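Local coordinates for protein Ton_1535 (Thermococcus onnurineus, PDB 3ZPJ) that is of unknown function but folds as an alpha-solenoid, a stack of helices whose otherwise regular winding is broken by a left-handed helical turn, at residues Pro110-Leu124 against Ile136-Thr149. Numbering follows the deposited sequence.
Sequences PIEKGMVLSTLAYHL and IFNIAFDTIIGAET
L117 enters the hollow between A140, T143, I136 and I139 as a knob, its CB pressed against A140 CB at 3.5 Å and its CD1 turned toward T143. From the other helix I136 lodges among L117, L120, A121 and L124. I136 CG2, anti to the backbone N, lies 3.3 Å from L117 O, while I136 CG1 meets L124 CD1, the two side chains crossing at about a right angle. A third knob, T143, fits among P110, K113, G114 and L117; its CG2 drops onto P110 O (3.4 Å), and T143 OG1 turns back to its own helix to donate a 2.6 Å hydrogen bond to I139 O, from above the carbonyl plane and on the opposite face from T143 N, which also donates to that oxygen. Helices 110-126 and 130-146 form an antiparallel hairpin of the alpha-solenoid, the segment axes approaching to 8.0 Å with their directions 165° apart. The close spacing rests on small residues: G114 CA lies 3.9 Å from I144 CG1, and A140 CB sits against G114 O. Toward the hairpin's turn, F137 lays its ring flat over A121, whose CB stands 3.4 Å from the ring centroid, 8° off the normal, a CH-pi contact; S118 CB packs by F137 CE1. F137 and I144 also touch helix 151-170, and L117 and L120 touch helix 90-104. Beyond the second helix, A147 CB fits against the P110 ring, 3.6 Å from P110 CG.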
ATOM      1  N   PRO A 110       0.165 -20.365 -22.012  1.00 47.91           N
ATOM      2  CA  PRO A 110       0.907 -19.850 -20.846  1.00 40.58           C
ATOM      3  C   PRO A 110       0.680 -18.370 -20.619  1.00 49.30           C
ATOM      4  O   PRO A 110       0.675 -17.909 -19.471  1.00 46.68           O
ATOM      5  CB  PRO A 110       2.384 -20.139 -21.173  1.00 39.59           C
ATOM      6  CG  PRO A 110       2.413 -20.595 -22.610  1.00 46.62           C
ATOM      7  CD  PRO A 110       1.032 -21.075 -22.969  1.00 47.16           C
ATOM      8  N   ILE A 111       0.485 -17.624 -21.699  1.00 51.37           N
ATOM      9  CA  ILE A 111       0.149 -16.222 -21.539  1.00 49.13           C
ATOM     10  C   ILE A 111      -1.243 -16.126 -20.917  1.00 54.59           C
ATOM     11  O   ILE A 111      -1.465 -15.302 -20.040  1.00 41.14           O
ATOM     12  CB  ILE A 111       0.265 -15.412 -22.857  1.00 52.81           C
ATOM     13  CG1 ILE A 111       1.710 -15.423 -23.351  1.00 56.16           C
ATOM     14  CG2 ILE A 111      -0.157 -13.963 -22.639  1.00 53.17           C
ATOM     15  CD1 ILE A 111       1.931 -14.592 -24.580  1.00 61.42           C
ATOM     16  N   GLU A 112      -2.178 -16.985 -21.323  1.00 54.34           N
ATOM     17  CA  GLU A 112      -3.476 -16.927 -20.663  1.00 52.14           C
ATOM     18  C   GLU A 112      -3.340 -17.318 -19.187  1.00 47.29           C
ATOM     19  O   GLU A 112      -3.832 -16.603 -18.297  1.00 33.16           O
ATOM     20  CB  GLU A 112      -4.535 -17.771 -21.365  1.00 58.03           C
ATOM     21  CG  GLU A 112      -5.968 -17.358 -21.003  1.00 72.78           C
ATOM     22  CD  GLU A 112      -7.026 -18.240 -21.655  1.00 82.02           C
ATOM     23  OE1 GLU A 112      -6.661 -19.085 -22.504  1.00 92.88           O
ATOM     24  OE2 GLU A 112      -8.222 -18.085 -21.317  1.00 72.65           O
ATOM     25  N   LYS A 113      -2.652 -18.430 -18.926  1.00 38.11           N
ATOM     26  CA  LYS A 113      -2.408 -18.855 -17.552  1.00 36.15           C
ATOM     27  C   LYS A 113      -1.852 -17.722 -16.688  1.00 40.94           C
ATOM     28  O   LYS A 113      -2.347 -17.480 -15.588  1.00 37.30           O
ATOM     29  CB  LYS A 113      -1.443 -20.010 -17.509  1.00 34.72           C
ATOM     30  CG  LYS A 113      -1.315 -20.676 -16.150  1.00 36.94           C
ATOM     31  CD  LYS A 113      -0.733 -22.077 -16.335  1.00 45.33           C
ATOM     32  CE  LYS A 113      -0.296 -22.694 -15.020  1.00 52.01           C
ATOM     33  NZ  LYS A 113       0.021 -24.150 -15.183  1.00 63.73           N
ATOM     34  N   GLY A 114      -0.844 -17.028 -17.209  1.00 39.79           N
ATOM     35  CA  GLY A 114      -0.170 -15.975 -16.474  1.00 37.29           C
ATOM     36  C   GLY A 114      -1.139 -14.884 -16.083  1.00 35.26           C
ATOM     37  O   GLY A 114      -1.087 -14.365 -14.972  1.00 42.43           O
ATOM     38  N   MET A 115      -2.025 -14.545 -17.011  1.00 38.70           N
ATOM     39  CA  MET A 115      -2.994 -13.471 -16.820  1.00 48.89           C
ATOM     40  C   MET A 115      -3.967 -13.813 -15.706  1.00 44.40           C
ATOM     41  O   MET A 115      -4.243 -12.999 -14.813  1.00 34.94           O
ATOM     42  CB  MET A 115      -3.769 -13.248 -18.117  1.00 60.61           C
ATOM     43  CG  MET A 115      -2.926 -12.713 -19.258  1.00 69.63           C
ATOM     44  SD  MET A 115      -2.534 -10.978 -19.037  1.00 61.51           S
ATOM     45  CE  MET A 115      -3.015 -10.416 -20.662  1.00 39.90           C
ATOM     46  N   VAL A 116      -4.497 -15.026 -15.781  1.00 39.56           N
ATOM     47  CA  VAL A 116      -5.408 -15.525 -14.772  1.00 38.54           C
ATOM     48  C   VAL A 116      -4.706 -15.575 -13.423  1.00 37.53           C
ATOM     49  O   VAL A 116      -5.273 -15.147 -12.427  1.00 44.67           O
ATOM     50  CB  VAL A 116      -5.939 -16.918 -15.153  1.00 47.51           C
ATOM     51  CG1 VAL A 116      -6.591 -17.595 -13.963  1.00 44.47           C
ATOM     52  CG2 VAL A 116      -6.909 -16.812 -16.323  1.00 42.40           C
ATOM     53  N   LEU A 117      -3.462 -16.050 -13.383  1.00 29.42           N
ATOM     54  CA  LEU A 117      -2.762 -16.106 -12.088  1.00 35.13           C
ATOM     55  C   LEU A 117      -2.617 -14.742 -11.402  1.00 33.34           C
ATOM     56  O   LEU A 117      -2.755 -14.632 -10.175  1.00 40.39           O
ATOM     57  CB  LEU A 117      -1.398 -16.764 -12.213  1.00 35.25           C
ATOM     58  CG  LEU A 117      -1.521 -18.231 -12.577  1.00 41.88           C
ATOM     59  CD1 LEU A 117      -0.144 -18.825 -12.766  1.00 41.11           C
ATOM     60  CD2 LEU A 117      -2.266 -18.938 -11.470  1.00 38.46           C
ATOM     61  N   SER A 118      -2.364 -13.703 -12.187  1.00 28.81           N
ATOM     62  CA  SER A 118      -2.110 -12.393 -11.588  1.00 37.75           C
ATOM     63  C   SER A 118      -3.397 -11.784 -11.045  1.00 26.63           C
ATOM     64  O   SER A 118      -3.351 -10.966 -10.129  1.00 46.82           O
ATOM     65  CB  SER A 118      -1.417 -11.451 -12.582  1.00 40.41           C
ATOM     66  OG  SER A 118      -2.004 -11.549 -13.864  1.00 49.65           O
ATOM     67  N   THR A 119      -4.534 -12.182 -11.621  1.00 29.52           N
ATOM     68  CA  THR A 119      -5.861 -11.769 -11.162  1.00 32.39           C
ATOM     69  C   THR A 119      -6.115 -12.418  -9.811  1.00 32.25           C
ATOM     70  O   THR A 119      -6.574 -11.785  -8.857  1.00 32.30           O
ATOM     71  CB  THR A 119      -6.983 -12.229 -12.153  1.00 43.47           C
ATOM     72  OG1 THR A 119      -6.908 -11.468 -13.359  1.00 38.75           O
ATOM     73  CG2 THR A 119      -8.376 -12.038 -11.551  1.00 37.38           C
ATOM     74  N   LEU A 120      -5.814 -13.702  -9.753  1.00 30.43           N
ATOM     75  CA  LEU A 120      -5.939 -14.479  -8.540  1.00 35.59           C
ATOM     76  C   LEU A 120      -4.988 -13.942  -7.480  1.00 33.62           C
ATOM     77  O   LEU A 120      -5.351 -13.822  -6.315  1.00 41.98           O
ATOM     78  CB  LEU A 120      -5.633 -15.928  -8.875  1.00 31.21           C
ATOM     79  CG  LEU A 120      -5.225 -17.024  -7.895  1.00 47.28           C
ATOM     80  CD1 LEU A 120      -5.995 -17.001  -6.607  1.00 49.75           C
ATOM     81  CD2 LEU A 120      -5.442 -18.363  -8.622  1.00 50.07           C
ATOM     82  N   ALA A 121      -3.772 -13.610  -7.889  1.00 27.98           N
ATOM     83  CA  ALA A 121      -2.839 -12.965  -6.978  1.00 29.30           C
ATOM     84  C   ALA A 121      -3.419 -11.641  -6.474  1.00 35.56           C
ATOM     85  O   ALA A 121      -3.266 -11.284  -5.306  1.00 38.62           O
ATOM     86  CB  ALA A 121      -1.513 -12.727  -7.665  1.00 26.95           C
ATOM     87  N   TYR A 122      -4.079 -10.902  -7.360  1.00 36.23           N
ATOM     88  CA  TYR A 122      -4.648  -9.627  -6.956  1.00 32.74           C
ATOM     89  C   TYR A 122      -5.725  -9.867  -5.914  1.00 36.46           C
ATOM     90  O   TYR A 122      -5.799  -9.124  -4.921  1.00 32.13           O
ATOM     91  CB  TYR A 122      -5.209  -8.857  -8.149  1.00 36.19           C
ATOM     92  CG  TYR A 122      -6.095  -7.699  -7.751  1.00 40.15           C
ATOM     93  CD1 TYR A 122      -5.542  -6.495  -7.338  1.00 42.53           C
ATOM     94  CD2 TYR A 122      -7.482  -7.811  -7.775  1.00 29.36           C
ATOM     95  CE1 TYR A 122      -6.334  -5.436  -6.965  1.00 34.68           C
ATOM     96  CE2 TYR A 122      -8.283  -6.757  -7.385  1.00 32.78           C
ATOM     97  CZ  TYR A 122      -7.701  -5.566  -6.995  1.00 37.76           C
ATOM     98  OH  TYR A 122      -8.487  -4.498  -6.625  1.00 44.42           O
ATOM     99  N   HIS A 123      -6.533 -10.921  -6.116  1.00 28.51           N
ATOM    100  CA  HIS A 123      -7.568 -11.256  -5.131  1.00 29.28           C
ATOM    101  C   HIS A 123      -6.997 -11.721  -3.794  1.00 32.36           C
ATOM    102  O   HIS A 123      -7.522 -11.369  -2.730  1.00 29.96           O
ATOM    103  CB  HIS A 123      -8.622 -12.200  -5.700  1.00 30.81           C
ATOM    104  CG  HIS A 123      -9.513 -11.528  -6.691  1.00 35.28           C
ATOM    105  ND1 HIS A 123     -10.591 -10.756  -6.313  1.00 34.11           N
ATOM    106  CD2 HIS A 123      -9.454 -11.454  -8.041  1.00 41.71           C
ATOM    107  CE1 HIS A 123     -11.165 -10.252  -7.390  1.00 37.82           C
ATOM    108  NE2 HIS A 123     -10.498 -10.659  -8.450  1.00 40.58           N
ATOM    109  N   LEU A 124      -5.888 -12.450  -3.845  1.00 31.36           N
ATOM    110  CA  LEU A 124      -5.201 -12.835  -2.625  1.00 30.91           C
ATOM    111  C   LEU A 124      -4.766 -11.598  -1.829  1.00 31.11           C
ATOM    112  O   LEU A 124      -4.802 -11.594  -0.600  1.00 35.49           O
ATOM    113  CB  LEU A 124      -3.992 -13.703  -2.952  1.00 26.49           C
ATOM    114  CG  LEU A 124      -4.290 -15.177  -3.217  1.00 36.71           C
ATOM    115  CD1 LEU A 124      -3.068 -15.817  -3.851  1.00 25.84           C
ATOM    116  CD2 LEU A 124      -4.673 -15.895  -1.903  1.00 31.73           C
ATOM    117  N   ILE A 136       2.207 -15.886  -5.890  1.00 37.14           N
ATOM    118  CA  ILE A 136       1.430 -16.172  -7.068  1.00 32.36           C
ATOM    119  C   ILE A 136       1.746 -15.193  -8.196  1.00 34.72           C
ATOM    120  O   ILE A 136       1.839 -15.591  -9.367  1.00 34.76           O
ATOM    121  CB  ILE A 136      -0.068 -16.172  -6.737  1.00 33.79           C
ATOM    122  CG1 ILE A 136      -0.369 -17.276  -5.721  1.00 33.71           C
ATOM    123  CG2 ILE A 136      -0.913 -16.325  -8.002  1.00 26.73           C
ATOM    124  CD1 ILE A 136       0.155 -18.643  -6.123  1.00 33.39           C
ATOM    125  N   PHE A 137       1.939 -13.922  -7.847  1.00 27.79           N
ATOM    126  CA  PHE A 137       2.350 -12.943  -8.849  1.00 34.92           C
ATOM    127  C   PHE A 137       3.642 -13.410  -9.509  1.00 33.22           C
ATOM    128  O   PHE A 137       3.812 -13.277 -10.715  1.00 32.32           O
ATOM    129  CB  PHE A 137       2.561 -11.551  -8.234  1.00 27.36           C
ATOM    130  CG  PHE A 137       1.334 -10.675  -8.241  1.00 31.42           C
ATOM    131  CD1 PHE A 137       0.715 -10.330  -9.438  1.00 29.17           C
ATOM    132  CD2 PHE A 137       0.827 -10.153  -7.053  1.00 28.65           C
ATOM    133  CE1 PHE A 137      -0.402  -9.494  -9.462  1.00 30.63           C
ATOM    134  CE2 PHE A 137      -0.298  -9.318  -7.059  1.00 28.78           C
ATOM    135  CZ  PHE A 137      -0.918  -8.983  -8.269  1.00 26.17           C
ATOM    136  N   ASN A 138       4.550 -13.960  -8.707  1.00 32.63           N
ATOM    137  CA  ASN A 138       5.837 -14.400  -9.209  1.00 30.78           C
ATOM    138  C   ASN A 138       5.729 -15.619 -10.101  1.00 37.52           C
ATOM    139  O   ASN A 138       6.437 -15.720 -11.099  1.00 37.75           O
ATOM    140  CB  ASN A 138       6.806 -14.665  -8.060  1.00 37.01           C
ATOM    141  CG  ASN A 138       7.531 -13.409  -7.631  1.00 36.95           C
ATOM    142  OD1 ASN A 138       7.179 -12.786  -6.634  1.00 43.39           O
ATOM    143  ND2 ASN A 138       8.516 -13.009  -8.406  1.00 33.50           N
ATOM    144  N   ILE A 139       4.855 -16.550  -9.729  1.00 40.91           N
ATOM    145  CA  ILE A 139       4.551 -17.690 -10.582  1.00 44.32           C
ATOM    146  C   ILE A 139       3.911 -17.174 -11.878  1.00 46.15           C
ATOM    147  O   ILE A 139       4.259 -17.628 -12.976  1.00 35.57           O
ATOM    148  CB  ILE A 139       3.575 -18.683  -9.918  1.00 49.77           C
ATOM    149  CG1 ILE A 139       4.049 -19.079  -8.520  1.00 53.92           C
ATOM    150  CG2 ILE A 139       3.396 -19.927 -10.787  1.00 45.48           C
ATOM    151  CD1 ILE A 139       5.499 -19.418  -8.438  1.00 57.06           C
ATOM    152  N   ALA A 140       2.991 -16.213 -11.750  1.00 30.96           N
ATOM    153  CA  ALA A 140       2.334 -15.682 -12.939  1.00 35.54           C
ATOM    154  C   ALA A 140       3.407 -15.149 -13.867  1.00 36.78           C
ATOM    155  O   ALA A 140       3.453 -15.513 -15.038  1.00 37.94           O
ATOM    156  CB  ALA A 140       1.336 -14.593 -12.592  1.00 29.02           C
ATOM    157  N   PHE A 141       4.302 -14.335 -13.312  1.00 36.71           N
ATOM    158  CA  PHE A 141       5.412 -13.753 -14.070  1.00 36.37           C
ATOM    159  C   PHE A 141       6.332 -14.803 -14.695  1.00 39.41           C
ATOM    160  O   PHE A 141       6.661 -14.696 -15.877  1.00 41.63           O
ATOM    161  CB  PHE A 141       6.211 -12.791 -13.186  1.00 32.47           C
ATOM    162  CG  PHE A 141       7.417 -12.162 -13.868  1.00 36.49           C
ATOM    163  CD1 PHE A 141       7.268 -11.077 -14.721  1.00 33.82           C
ATOM    164  CD2 PHE A 141       8.697 -12.641 -13.627  1.00 38.07           C
ATOM    165  CE1 PHE A 141       8.379 -10.493 -15.328  1.00 30.04           C
ATOM    166  CE2 PHE A 141       9.803 -12.054 -14.221  1.00 37.52           C
ATOM    167  CZ  PHE A 141       9.636 -10.975 -15.070  1.00 33.23           C
ATOM    168  N   ASP A 142       6.726 -15.816 -13.915  1.00 37.29           N
ATOM    169  CA  ASP A 142       7.573 -16.895 -14.429  1.00 39.87           C
ATOM    170  C   ASP A 142       6.862 -17.635 -15.559  1.00 37.82           C
ATOM    171  O   ASP A 142       7.502 -18.135 -16.466  1.00 37.42           O
ATOM    172  CB  ASP A 142       7.934 -17.919 -13.338  1.00 49.08           C
ATOM    173  CG  ASP A 142       8.703 -17.317 -12.164  1.00 55.64           C
ATOM    174  OD1 ASP A 142       9.341 -16.256 -12.322  1.00 61.97           O
ATOM    175  OD2 ASP A 142       8.667 -17.923 -11.068  1.00 56.05           O
ATOM    176  N   THR A 143       5.539 -17.718 -15.485  1.00 42.04           N
ATOM    177  CA  THR A 143       4.776 -18.458 -16.475  1.00 39.76           C
ATOM    178  C   THR A 143       4.851 -17.775 -17.826  1.00 38.82           C
ATOM    179  O   THR A 143       5.044 -18.435 -18.846  1.00 48.49           O
ATOM    180  CB  THR A 143       3.301 -18.604 -16.064  1.00 41.59           C
ATOM    181  OG1 THR A 143       3.238 -19.225 -14.783  1.00 34.75           O
ATOM    182  CG2 THR A 143       2.527 -19.465 -17.078  1.00 33.45           C
ATOM    183  N   ILE A 144       4.718 -16.452 -17.833  1.00 38.75           N
ATOM    184  CA  ILE A 144       4.749 -15.717 -19.086  1.00 43.69           C
ATOM    185  C   ILE A 144       6.165 -15.669 -19.650  1.00 48.89           C
ATOM    186  O   ILE A 144       6.425 -16.128 -20.776  1.00 46.13           O
ATOM    187  CB  ILE A 144       4.183 -14.315 -18.914  1.00 40.74           C
ATOM    188  CG1 ILE A 144       2.681 -14.407 -18.657  1.00 36.94           C
ATOM    189  CG2 ILE A 144       4.469 -13.473 -20.153  1.00 31.80           C
ATOM    190  CD1 ILE A 144       2.041 -13.077 -18.318  1.00 41.43           C
ATOM    191  N   ILE A 145       7.088 -15.163 -18.844  1.00 35.29           N
ATOM    192  CA  ILE A 145       8.488 -15.068 -19.252  1.00 41.75           C
ATOM    193  C   ILE A 145       9.112 -16.389 -19.737  1.00 45.99           C
ATOM    194  O   ILE A 145      10.047 -16.384 -20.531  1.00 44.55           O
ATOM    195  CB  ILE A 145       9.356 -14.502 -18.118  1.00 47.74           C
ATOM    196  CG1 ILE A 145      10.611 -13.838 -18.678  1.00 59.11           C
ATOM    197  CG2 ILE A 145       9.718 -15.583 -17.140  1.00 41.50           C
ATOM    198  CD1 ILE A 145      10.347 -12.479 -19.264  1.00 53.53           C
ATOM    199  N   GLY A 146       8.612 -17.519 -19.261  1.00 41.80           N
ATOM    200  CA  GLY A 146       9.226 -18.780 -19.624  1.00 44.23           C
ATOM    201  C   GLY A 146       8.632 -19.348 -20.895  1.00 42.50           C
ATOM    202  O   GLY A 146       9.197 -20.261 -21.497  1.00 59.58           O
ATOM    203  N   ALA A 147       7.482 -18.811 -21.296  1.00 42.24           N
ATOM    204  CA  ALA A 147       6.750 -19.316 -22.450  1.00 50.97           C
ATOM    205  C   ALA A 147       7.546 -19.138 -23.736  1.00 62.62           C
ATOM    206  O   ALA A 147       8.415 -18.267 -23.822  1.00 65.94           O
ATOM    207  CB  ALA A 147       5.407 -18.640 -22.564  1.00 38.27           C
ATOM    208  N   GLU A 148       7.243 -19.960 -24.735  1.00 57.74           N
ATOM    209  CA  GLU A 148       8.027 -19.964 -25.955  1.00 61.30           C
ATOM    210  C   GLU A 148       7.297 -19.299 -27.108  1.00 68.46           C
ATOM    211  O   GLU A 148       7.297 -19.814 -28.225  1.00 66.93           O
ATOM    212  CB  GLU A 148       8.423 -21.394 -26.335  1.00 54.95           C
ATOM    213  CG  GLU A 148       9.707 -21.473 -27.153  1.00 69.71           C
ATOM    214  CD  GLU A 148       9.937 -22.852 -27.754  1.00 89.76           C
ATOM    215  OE1 GLU A 148       9.112 -23.759 -27.504  1.00 95.51           O
ATOM    216  OE2 GLU A 148      10.939 -23.028 -28.478  1.00 98.53           O
ATOM    217  N   THR A 149       6.667 -18.162 -26.838  1.00 69.92           N
ATOM    218  CA  THR A 149       6.149 -17.326 -27.910  1.00 72.94           C
ATOM    219  C   THR A 149       7.183 -16.256 -28.183  1.00 73.47           C
ATOM    220  O   THR A 149       8.286 -16.295 -27.631  1.00 71.15           O
ATOM    221  CB  THR A 149       4.829 -16.663 -27.544  1.00 77.94           C
ATOM    222  OG1 THR A 149       4.186 -17.422 -26.518  1.00 85.68           O
ATOM    223  CG2 THR A 149       3.920 -16.595 -28.765  1.00 77.15           C
TER